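Local coordinates for protein 3,6-diketocamphane 1,6 monooxygenase (Pseudomonas putida, PDB 4UWM) that catalyses the FMNH2-dependent Baeyer-Villiger oxygenation of a camphor-derived diketone to a lactone, a step by which the bacterium degrades (-)-camphor, at residues 15-20 against 351-356; 7-12 against 23-28; 294-299 against 304-309; 279-282 against 288-291. One frame throughout, in Å; residues are numbered along the deposited sequence. Where two conformers were deposited one is given.

Contact 1: residues 15-20 against 351-356; sequences PGRSAR and YYDDPA
Arg17 and Asp353 join two loops of the TIM barrel of this luciferase-like monooxygenase: the one that leads from strand 4-9 into helix 19-35, and the one between strand 343-347 and helix 356-369. Those two strands are neighbours in the barrel, so the contact bridges the first and the last beta-alpha loops at the surface. The link is a salt bridge, Arg17 NH1 to Asp353 OD1 at 3.2 Å, with an N-H...O angle of 154°. The carboxylate sits off the edge of the guanidinium, close to its plane, but stands almost upright against it, the two planes 78° apart. NH1 meets OD1 from above the carboxylate plane and not within it, so the pair is not the flat, two-pronged kind. Arg17 gets there by a bend at chi2 (-66°). Tyr352 supplies the apolar wall. With CG anti to the backbone N, its CD2 lies 3.9 Å above the guanidinium plane of Arg17, toward the rim, while the guanidinium itself lies at the edge of the phenol ring, so the two flat groups do not stack.

Each charge has its stronger partner just outside the two loops: Arg17 NH2 forms a salt bridge with Asp350, and Asp353 OD2 with Arg14. Arg17 and Arg14 lie close together, and the carboxylates of Asp350 and Asp353 probably offset their like charges. Ser18 is the N-cap of helix 19-35, its side chain capping a backbone N of the first turn. Tyr352 OH bonds to Asp24 on that helix, and Tyr352 CB packs 3.6 Å from Arg17 NH2.

Contact 2: residues 7-12 against 23-28; sequences LIFHPY and FDWGIK. With FMN (flavin mononucleotide), chain C.
Phe9 carries the contact: its ring points from the end of strand 4-9 at the flank of helix 19-35. CZ comes within 3.5 Å of Gly26 CA, where the lack of a side chain lets the ring reach the helix backbone. On the neighbouring position, Phe9 CE1 lies 3.6 Å from Trp25 CD1. The ring of Phe9 and the five-membered ring of Trp25 form an oblique pair, the planes inclined at 56°. Phe9 CG is anti to the backbone N (chi1 -162°), which carries the ring out to the helix.

A second shell holds that ring in place. Pro11, after a cis peptide, folds back so that its CB sits 3.8 Å above the plane of the Phe9 ring, over its centre, while Ile54 and Leu60 pack against Phe9 as well. The indole NH of Trp25 makes a weak hydrogen bond to His349 O.

From the other side of the same strand end, His10 turns to the cofactor: its NE2 donates to FMN N5 at 2.8 Å (153°), and His10 NE2 lies equally close, 2.8 Å, to FMN O4. Glu347 is hydrogen-bonded to His10 ND1 and so fixes the ring's rotation, with Tyr12 OH lying over one ring face. Helix packed outside, flavin held at the strand's C-terminal end: this is the first beta-alpha-beta unit of a TIM barrel, with its FMN site.

Contact 3: residues 294-299 against 304-309; sequences MMDGYA and IDPVDA
Apolar packing of Ala299, Met295, Pro306, Ile304 and Ala309 carries most of this contact between helix 296-302 and the loop that follows it. Ala299 is at its middle: its methyl presses against the proline, CB to Pro306 CD 3.7 Å, and CG1 of Ile304 comes in alongside at 4.2 Å from the same Ala299 CB. Further along, the thioether of Met295 lies over Ala309, SD to CB 3.9 Å. A turn at chi3 (-60°) folds the Met295 methyl group back, so that CE as well as SD reaches Ala309. Met295 also packs on Leu314 of the next helix and on Trp289 and Arg290 of the helix before.

Polar atoms meet carbon at the exposed side. Asp296 OD1 sits 3.4 Å from Pro306 CG and just as close to CB, its side chain crossing the pyrrolidine at about a right angle; the carboxylate oxygen rests on these two ring methylenes.

Hydrogen bonds shape each partner from within. Ala299 N bonds to Met295 O in the first turn of the helix, for which Met295 holds the N-cap position. In the loop, Asp305 OD1 takes the N-H of Val307 at 3.0 Å (159°) with its anti lone pair, and Ala309 N bonds to Pro306 O.

Met294, one residue before the N-cap, lines the FMN pocket. The whole is a tight helix-to-helix connection, in which an Asx turn opens the 3-10 segment 306-308 that leads on to helix 311-317.

Contact 4: residues 279-282 against 288-291; sequences YCFE and IWRR
Phe281 and Trp289 stand eight residues apart on helix 276-291, yet their CA atoms are just 9.4 Å from each other, less than the roughly 12 Å that eight residues of a straight alpha-helix would span, so the helix cannot run straight between them. The two rings meet in a T-shaped pair. Phe281 is the stem: its edge points at the face of the six-membered ring of Trp289, the planes 88° apart and the centroids 5.3 Å. CE1 does the touching, 3.6 Å from Trp289 CH2 and equally close to CZ3, so the edge is aimed at the outer end of the indole. Trp289 leaves its backbone with CG anti to the carbonyl carbon (chi1 -71°), which swings the indole back along the helix toward Phe281.

Neighbours close in around the pair: Phe281 packs on Ile286 of its own helix, on Leu311 and Leu314 of helix 311-317, and its ring meets that of Phe319. Trp289 touches Met294, and its side chain is about 4 Å from the flavin at nearest atoms. Phe281 thus ties the edge-to-face pair to helix 311-317, while Trp289 brings its other ring up to the FMN site of this luciferase-family barrel.

How the contacts relate
Contact 1 is a surface contact held by charge, contact 2 a buried one of rings against a helix backbone. They share helix 19-35 and touch directly, Tyr351, Tyr352 and Pro355 all packing on Trp25, with Tyr352 CD1 3.5 Å from Trp25 CB, and both reach the second subunit. Contact 4, also buried, is wholly aromatic; contact 3 is partly buried, with apolar packing inside and a carboxylate on its exposed side. These two adjoin through the turn after helix 276-291, where Met294 N is 2.7 Å from Trp289 O. Contacts 2, 3 and 4 approach the flavin by His10, Met294 and Trp289, whereas contact 1 lies away from it.

Contact 1: residues 15-20 against 351-356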
# COMPACT_ATOMS: atom_id res chain seq x y z
N PRO A 15 4.80 -18.95 13.27
CA PRO A 15 3.34 -18.96 13.35
C PRO A 15 2.85 -18.42 14.69
O PRO A 15 3.43 -18.73 15.73
CB PRO A 15 3.00 -20.45 13.20
CG PRO A 15 4.07 -20.92 12.27
CD PRO A 15 5.31 -20.23 12.76
N GLY A 16 1.83 -17.57 14.64
CA GLY A 16 1.38 -16.85 15.84
C GLY A 16 1.77 -15.38 15.94
O GLY A 16 1.14 -14.62 16.70
N ARG A 17 2.81 -14.96 15.21
CA ARG A 17 3.15 -13.54 15.13
C ARG A 17 1.95 -12.75 14.59
O ARG A 17 1.26 -13.20 13.67
CB ARG A 17 4.37 -13.31 14.24
CG ARG A 17 5.69 -13.86 14.76
CD ARG A 17 6.14 -13.15 16.01
NE ARG A 17 7.58 -13.21 16.14
CZ ARG A 17 8.24 -12.91 17.25
NH1 ARG A 17 7.56 -12.54 18.32
NH2 ARG A 17 9.55 -12.96 17.28
N SER A 18 1.70 -11.56 15.15
CA SER A 18 0.58 -10.74 14.66
C SER A 18 1.01 -9.93 13.44
O SER A 18 2.20 -9.85 13.14
CB SER A 18 0.11 -9.79 15.75
OG SER A 18 1.13 -8.84 15.97
N ALA A 19 0.05 -9.37 12.74
CA ALA A 19 0.34 -8.44 11.64
C ALA A 19 1.14 -7.24 12.15
O ALA A 19 2.12 -6.82 11.52
CB ALA A 19 -0.94 -8.00 10.94
N ARG A 20 0.78 -6.69 13.33
CA ARG A 20 1.54 -5.55 13.84
C ARG A 20 3.01 -5.87 14.13
O ARG A 20 3.89 -5.07 13.82
CB ARG A 20 0.85 -4.91 15.07
CG ARG A 20 1.46 -3.57 15.47
CD ARG A 20 0.82 -3.05 16.76
NE ARG A 20 1.06 -1.62 16.94
CZ ARG A 20 2.20 -1.10 17.39
NH1 ARG A 20 3.21 -1.89 17.73
NH2 ARG A 20 2.32 0.21 17.50
N TYR A 351 14.03 -12.76 14.05
CA TYR A 351 14.84 -12.31 15.18
C TYR A 351 14.23 -11.12 15.91
O TYR A 351 14.91 -10.39 16.65
CB TYR A 351 16.23 -11.91 14.68
CG TYR A 351 17.21 -13.05 14.67
CD1 TYR A 351 17.92 -13.40 15.84
CD2 TYR A 351 17.46 -13.76 13.51
CE1 TYR A 351 18.84 -14.44 15.82
CE2 TYR A 351 18.38 -14.80 13.49
CZ TYR A 351 19.07 -15.13 14.65
OH TYR A 351 19.97 -16.16 14.61
N TYR A 352 12.93 -10.94 15.70
CA TYR A 352 12.23 -9.79 16.24
C TYR A 352 12.35 -9.70 17.77
O TYR A 352 12.47 -8.59 18.30
CB TYR A 352 10.75 -9.88 15.88
CG TYR A 352 9.90 -8.72 16.33
CD1 TYR A 352 10.23 -7.40 16.02
CD2 TYR A 352 8.73 -8.95 17.04
CE1 TYR A 352 9.42 -6.34 16.40
CE2 TYR A 352 7.92 -7.90 17.43
CZ TYR A 352 8.26 -6.60 17.09
OH TYR A 352 7.43 -5.57 17.47
N ASP A 353 12.32 -10.84 18.47
CA ASP A 353 12.42 -10.84 19.97
C ASP A 353 13.78 -10.43 20.51
O ASP A 353 13.86 -9.86 21.60
CB ASP A 353 12.05 -12.19 20.57
CG ASP A 353 10.57 -12.49 20.47
OD1 ASP A 353 9.77 -11.54 20.33
OD2 ASP A 353 10.19 -13.67 20.55
N ASP A 354 14.84 -10.71 19.76
CA ASP A 354 16.17 -10.53 20.26
C ASP A 354 17.10 -10.34 19.06
O ASP A 354 17.81 -11.26 18.66
CB ASP A 354 16.53 -11.77 21.11
CG ASP A 354 17.89 -11.69 21.76
OD1 ASP A 354 18.49 -10.59 21.86
OD2 ASP A 354 18.36 -12.77 22.18
N PRO A 355 17.10 -9.13 18.48
CA PRO A 355 17.81 -8.95 17.21
C PRO A 355 19.31 -8.69 17.26
O PRO A 355 19.95 -8.76 16.21
CB PRO A 355 17.10 -7.75 16.58
CG PRO A 355 16.52 -7.01 17.73
CD PRO A 355 16.16 -8.03 18.76
N ALA A 356 19.86 -8.43 18.45
CA ALA A 356 21.29 -8.11 18.58
C ALA A 356 22.28 -9.01 17.79
O ALA A 356 23.11 -8.47 17.04
CB ALA A 356 21.69 -7.98 20.05

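Contact 2: residues 7-12 against 23-28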
# COMPACT_ATOMS: atom_id res chain seq x y z
N LEU A 7 19.15 -7.74 1.46
CA LEU A 7 18.31 -8.46 2.41
C LEU A 7 17.07 -8.91 1.65
O LEU A 7 16.54 -8.16 0.84
CB LEU A 7 17.96 -7.53 3.57
CG LEU A 7 17.33 -8.10 4.83
CD1 LEU A 7 18.29 -9.02 5.61
CD2 LEU A 7 16.84 -6.97 5.71
N ILE A 8 16.67 -10.17 1.85
CA ILE A 8 15.37 -10.62 1.36
C ILE A 8 14.46 -10.99 2.54
O ILE A 8 14.83 -11.78 3.41
CB ILE A 8 15.44 -11.68 0.22
CG1 ILE A 8 14.01 -12.00 -0.29
CG2 ILE A 8 16.19 -12.94 0.65
CD1 ILE A 8 13.96 -12.68 -1.63
N PHE A 9 13.29 -10.37 2.57
CA PHE A 9 12.33 -10.46 3.67
C PHE A 9 11.10 -11.15 3.11
O PHE A 9 10.16 -10.50 2.59
CB PHE A 9 12.03 -9.05 4.14
CG PHE A 9 11.40 -8.95 5.51
CD1 PHE A 9 12.13 -9.24 6.66
CD2 PHE A 9 10.10 -8.48 5.65
CE1 PHE A 9 11.54 -9.10 7.92
CE2 PHE A 9 9.50 -8.34 6.88
CZ PHE A 9 10.22 -8.67 8.03
N HIS A 10 11.09 -12.47 3.23
CA HIS A 10 9.98 -13.27 2.71
C HIS A 10 8.56 -12.97 3.20
O HIS A 10 7.63 -12.96 2.38
CB HIS A 10 10.27 -14.76 2.70
CG HIS A 10 11.00 -15.20 1.48
ND1 HIS A 10 12.37 -15.33 1.45
CD2 HIS A 10 10.56 -15.47 0.23
CE1 HIS A 10 12.74 -15.68 0.23
NE2 HIS A 10 11.66 -15.77 -0.52
N PRO A 11 8.35 -12.79 4.50
CA PRO A 11 9.32 -13.07 5.56
C PRO A 11 9.20 -14.53 5.99
O PRO A 11 8.48 -15.31 5.34
CB PRO A 11 8.84 -12.17 6.68
CG PRO A 11 7.36 -12.20 6.52
CD PRO A 11 7.12 -12.18 5.03
N TYR A 12 9.92 -14.92 7.04
CA TYR A 12 9.65 -16.20 7.70
C TYR A 12 9.36 -15.91 9.18
O TYR A 12 10.26 -15.98 10.03
CB TYR A 12 10.83 -17.18 7.57
CG TYR A 12 11.06 -17.66 6.14
CD1 TYR A 12 10.13 -18.50 5.52
CD2 TYR A 12 12.19 -17.28 5.42
CE1 TYR A 12 10.32 -18.94 4.22
CE2 TYR A 12 12.38 -17.72 4.11
CZ TYR A 12 11.44 -18.56 3.53
OH TYR A 12 11.59 -19.02 2.24
N PHE A 23 4.95 -6.27 10.82
CA PHE A 23 5.14 -4.94 10.21
C PHE A 23 6.24 -4.16 10.94
O PHE A 23 7.16 -3.62 10.31
CB PHE A 23 3.80 -4.20 10.17
CG PHE A 23 3.72 -3.12 9.10
CD1 PHE A 23 3.64 -3.47 7.76
CD2 PHE A 23 3.69 -1.76 9.45
CE1 PHE A 23 3.54 -2.49 6.77
CE2 PHE A 23 3.60 -0.78 8.48
CZ PHE A 23 3.54 -1.15 7.13
N ASP A 24 6.21 -4.19 12.27
CA ASP A 24 7.25 -3.57 13.11
C ASP A 24 8.64 -4.15 12.83
O ASP A 24 9.60 -3.39 12.62
CB ASP A 24 6.87 -3.71 14.60
CG ASP A 24 7.70 -2.79 15.52
OD1 ASP A 24 8.07 -1.66 15.11
OD2 ASP A 24 7.95 -3.20 16.66
N TRP A 25 8.75 -5.47 12.77
CA TRP A 25 10.00 -6.14 12.44
C TRP A 25 10.53 -5.75 11.04
O TRP A 25 11.74 -5.50 10.85
CB TRP A 25 9.83 -7.66 12.57
CG TRP A 25 11.07 -8.51 12.21
CD1 TRP A 25 11.11 -9.64 11.43
CD2 TRP A 25 12.41 -8.33 12.69
NE1 TRP A 25 12.40 -10.14 11.36
CE2 TRP A 25 13.21 -9.34 12.12
CE3 TRP A 25 13.02 -7.37 13.51
CZ2 TRP A 25 14.60 -9.45 12.38
CZ3 TRP A 25 14.41 -7.47 13.76
CH2 TRP A 25 15.17 -8.51 13.19
N GLY A 26 9.63 -5.70 10.06
CA GLY A 26 10.02 -5.23 8.72
C GLY A 26 10.61 -3.83 8.70
O GLY A 26 11.65 -3.62 8.07
N ILE A 27 9.97 -2.89 9.39
CA ILE A 27 10.45 -1.50 9.43
C ILE A 27 11.80 -1.42 10.17
O ILE A 27 12.75 -0.80 9.67
CB ILE A 27 9.43 -0.52 10.06
CG1 ILE A 27 8.13 -0.42 9.21
CG2 ILE A 27 10.04 0.89 10.23
CD1 ILE A 27 6.97 0.26 9.93
N LYS A 28 11.88 -2.06 11.35
CA LYS A 28 13.14 -2.11 12.09
C LYS A 28 14.26 -2.73 11.26
O LYS A 28 15.41 -2.26 11.30
CB LYS A 28 12.95 -2.79 13.46
CG LYS A 28 12.13 -1.93 14.42
CD LYS A 28 11.73 -2.63 15.71
CE LYS A 28 10.96 -1.66 16.61
NZ LYS A 28 10.34 -2.34 17.79
N1 FMN C . 9.49 -16.22 -5.95
C2 FMN C . 9.54 -14.87 -5.81
O2 FMN C . 9.01 -14.14 -6.68
N3 FMN C . 10.16 -14.27 -4.78
C4 FMN C . 10.76 -14.97 -3.80
O4 FMN C . 11.31 -14.36 -2.86
C4A FMN C . 10.74 -16.45 -3.87
N5 FMN C . 11.32 -17.23 -2.92
C5A FMN C . 11.29 -18.58 -3.00
C6 FMN C . 11.90 -19.35 -2.00
C7 FMN C . 11.89 -20.74 -2.07
C7M FMN C . 12.55 -21.55 -0.98
C8 FMN C . 11.21 -21.41 -3.21
C8M FMN C . 11.16 -22.91 -3.33
C9 FMN C . 10.60 -20.65 -4.21
C9A FMN C . 10.61 -19.26 -4.15
N10 FMN C . 10.00 -18.48 -5.16
C10 FMN C . 10.05 -17.06 -5.04
C1' FMN C . 9.31 -19.12 -6.30
C2' FMN C . 10.20 -19.22 -7.52
O2' FMN C . 10.81 -17.94 -7.74
C3' FMN C . 9.39 -19.62 -8.76
O3' FMN C . 9.45 -21.04 -8.90
C4' FMN C . 9.92 -18.91 -10.01
O4' FMN C . 9.44 -17.56 -10.05
C5' FMN C . 9.57 -19.63 -11.30
O5' FMN C . 10.70 -20.44 -11.61
P FMN C . 10.95 -21.13 -13.03
O1P FMN C . 10.48 -20.18 -14.09
O2P FMN C . 12.44 -21.29 -12.98
O3P FMN C . 10.16 -22.41 -12.93

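Contact 3: residues 294-299 against 304-309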
# COMPACT_ATOMS: atom_id res chain seq x y z
N MET A 294 14.24 -31.05 -2.99
CA MET A 294 14.89 -29.77 -3.23
C MET A 294 16.30 -29.66 -2.66
O MET A 294 16.99 -28.66 -2.88
CB MET A 294 14.00 -28.64 -2.73
CG MET A 294 12.73 -28.50 -3.55
SD MET A 294 11.50 -27.48 -2.72
CE MET A 294 12.43 -25.96 -2.53
N MET A 295 16.75 -30.69 -1.95
CA MET A 295 18.13 -30.71 -1.45
C MET A 295 19.08 -31.60 -2.26
O MET A 295 20.21 -31.86 -1.85
CB MET A 295 18.16 -31.06 0.04
CG MET A 295 17.64 -29.94 0.92
SD MET A 295 17.50 -30.38 2.64
CE MET A 295 16.35 -31.74 2.59
N ASP A 296 18.62 -32.05 -3.43
CA ASP A 296 19.38 -32.93 -4.31
C ASP A 296 20.62 -32.26 -4.90
O ASP A 296 21.67 -32.90 -5.03
CB ASP A 296 18.50 -33.47 -5.43
CG ASP A 296 17.52 -34.53 -4.95
OD1 ASP A 296 17.42 -34.77 -3.73
OD2 ASP A 296 16.84 -35.13 -5.80
N GLY A 297 20.51 -30.99 -5.26
CA GLY A 297 21.65 -30.21 -5.71
C GLY A 297 22.70 -30.09 -4.63
O GLY A 297 23.90 -30.22 -4.89
N TYR A 298 22.25 -29.85 -3.39
CA TYR A 298 23.17 -29.75 -2.25
C TYR A 298 23.84 -31.10 -1.97
O TYR A 298 25.03 -31.14 -1.66
CB TYR A 298 22.43 -29.30 -0.98
CG TYR A 298 21.63 -28.01 -1.06
CD1 TYR A 298 22.17 -26.85 -1.63
CD2 TYR A 298 20.35 -27.94 -0.50
CE1 TYR A 298 21.43 -25.67 -1.67
CE2 TYR A 298 19.61 -26.77 -0.52
CZ TYR A 298 20.15 -25.64 -1.11
OH TYR A 298 19.40 -24.50 -1.13
N ALA A 299 23.06 -32.18 -2.05
CA ALA A 299 23.55 -33.53 -1.82
C ALA A 299 24.56 -33.94 -2.89
O ALA A 299 25.65 -34.43 -2.57
CB ALA A 299 22.39 -34.51 -1.78
N ILE A 304 27.05 -36.60 -0.66
CA ILE A 304 26.21 -37.43 0.21
C ILE A 304 24.91 -37.82 -0.49
O ILE A 304 24.65 -37.39 -1.62
CB ILE A 304 25.90 -36.75 1.57
CG1 ILE A 304 24.81 -35.67 1.41
CG2 ILE A 304 27.17 -36.20 2.22
CD1 ILE A 304 23.98 -35.45 2.66
N ASP A 305 24.12 -38.65 0.18
CA ASP A 305 22.79 -39.02 -0.29
C ASP A 305 21.77 -38.02 0.27
O ASP A 305 21.86 -37.66 1.45
CB ASP A 305 22.46 -40.43 0.20
CG ASP A 305 21.23 -41.02 -0.47
OD1 ASP A 305 20.11 -40.50 -0.25
OD2 ASP A 305 21.39 -42.01 -1.20
N PRO A 306 20.81 -37.57 -0.56
CA PRO A 306 19.73 -36.65 -0.14
C PRO A 306 19.01 -37.06 1.15
O PRO A 306 18.67 -36.19 1.96
CB PRO A 306 18.76 -36.71 -1.32
CG PRO A 306 19.62 -37.00 -2.50
CD PRO A 306 20.79 -37.82 -2.01
N VAL A 307 18.80 -38.36 1.34
CA VAL A 307 18.16 -38.89 2.55
C VAL A 307 18.92 -38.47 3.82
O VAL A 307 18.34 -38.41 4.90
CB VAL A 307 18.00 -40.44 2.47
CG1 VAL A 307 17.33 -40.99 3.73
CG2 VAL A 307 17.19 -40.83 1.24
N ASP A 308 20.21 -38.16 3.67
CA ASP A 308 21.06 -37.77 4.80
C ASP A 308 21.16 -36.24 4.97
O ASP A 308 21.94 -35.75 5.80
CB ASP A 308 22.46 -38.38 4.65
CG ASP A 308 22.43 -39.87 4.33
OD1 ASP A 308 21.59 -40.60 4.90
OD2 ASP A 308 23.26 -40.32 3.50
N ALA A 309 20.38 -35.49 4.19
CA ALA A 309 20.39 -34.03 4.30
C ALA A 309 19.52 -33.57 5.46
O ALA A 309 18.29 -33.66 5.41
CB ALA A 309 19.95 -33.38 3.00

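Contact 4: residues 279-282 against 288-291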
# COMPACT_ATOMS: atom_id res chain seq x y z
N TYR A 279 15.46 -23.15 13.86
CA TYR A 279 14.06 -23.40 14.18
C TYR A 279 13.15 -23.46 12.94
O TYR A 279 12.34 -24.38 12.77
CB TYR A 279 13.51 -22.36 15.19
CG TYR A 279 12.07 -22.62 15.56
CD1 TYR A 279 11.73 -23.63 16.46
CD2 TYR A 279 11.04 -21.89 14.96
CE1 TYR A 279 10.40 -23.89 16.77
CE2 TYR A 279 9.72 -22.15 15.26
CZ TYR A 279 9.40 -23.14 16.17
OH TYR A 279 8.09 -23.39 16.48
N CYS A 280 13.30 -22.46 12.07
CA CYS A 280 12.47 -22.36 10.86
C CYS A 280 12.76 -23.56 9.94
O CYS A 280 11.84 -24.25 9.50
CB CYS A 280 12.77 -21.06 10.12
SG CYS A 280 11.82 -20.87 8.59
N PHE A 281 14.04 -23.81 9.69
CA PHE A 281 14.45 -24.96 8.87
C PHE A 281 13.97 -26.29 9.40
O PHE A 281 13.40 -27.08 8.65
CB PHE A 281 15.95 -24.97 8.64
CG PHE A 281 16.37 -24.15 7.45
CD1 PHE A 281 16.40 -24.71 6.18
CD2 PHE A 281 16.70 -22.80 7.59
CE1 PHE A 281 16.78 -23.96 5.08
CE2 PHE A 281 17.07 -22.05 6.50
CZ PHE A 281 17.12 -22.63 5.24
N GLU A 282 14.18 -26.54 10.69
CA GLU A 282 13.74 -27.80 11.31
C GLU A 282 12.23 -27.99 11.29
O GLU A 282 11.74 -29.08 10.99
CB GLU A 282 14.19 -27.84 12.77
CG GLU A 282 14.32 -29.22 13.36
CD GLU A 282 15.66 -29.83 13.05
OE1 GLU A 282 15.82 -30.37 11.94
OE2 GLU A 282 16.57 -29.72 13.91
N ILE A 288 9.56 -29.71 3.87
CA ILE A 288 9.08 -29.35 2.54
C ILE A 288 10.15 -29.69 1.49
O ILE A 288 9.87 -30.39 0.52
CB ILE A 288 8.70 -27.85 2.44
CG1 ILE A 288 7.48 -27.55 3.32
CG2 ILE A 288 8.42 -27.46 1.00
CD1 ILE A 288 7.10 -26.08 3.34
N TRP A 289 11.36 -29.18 1.70
CA TRP A 289 12.46 -29.39 0.78
C TRP A 289 12.74 -30.88 0.55
O TRP A 289 12.99 -31.30 -0.59
CB TRP A 289 13.72 -28.69 1.29
CG TRP A 289 13.67 -27.21 1.20
CD1 TRP A 289 12.56 -26.44 0.98
CD2 TRP A 289 14.77 -26.29 1.36
NE1 TRP A 289 12.90 -25.10 0.97
CE2 TRP A 289 14.25 -24.98 1.21
CE3 TRP A 289 16.14 -26.44 1.62
CZ2 TRP A 289 15.05 -23.84 1.30
CZ3 TRP A 289 16.94 -25.29 1.71
CH2 TRP A 289 16.39 -24.01 1.54
N ARG A 290 12.67 -31.67 1.62
CA ARG A 290 12.87 -33.11 1.50
C ARG A 290 11.75 -33.77 0.69
O ARG A 290 12.03 -34.60 -0.17
CB ARG A 290 13.03 -33.80 2.86
CG ARG A 290 13.68 -35.17 2.75
CD ARG A 290 13.64 -35.97 4.05
NE ARG A 290 14.21 -35.25 5.19
CZ ARG A 290 15.50 -35.09 5.42
NH1 ARG A 290 16.41 -35.58 4.59
NH2 ARG A 290 15.89 -34.42 6.50
N ARG A 291 10.51 -33.38 0.94
CA ARG A 291 9.37 -33.94 0.21
C ARG A 291 9.44 -33.71 -1.30
O ARG A 291 8.99 -34.55 -2.08
CB ARG A 291 8.04 -33.40 0.78
CG ARG A 291 6.82 -34.18 0.32
CD ARG A 291 5.57 -33.78 1.08
NE ARG A 291 4.76 -32.81 0.34
CZ ARG A 291 3.59 -32.32 0.76
NH1 ARG A 291 3.08 -32.71 1.92
NH2 ARG A 291 2.94 -31.45 0.02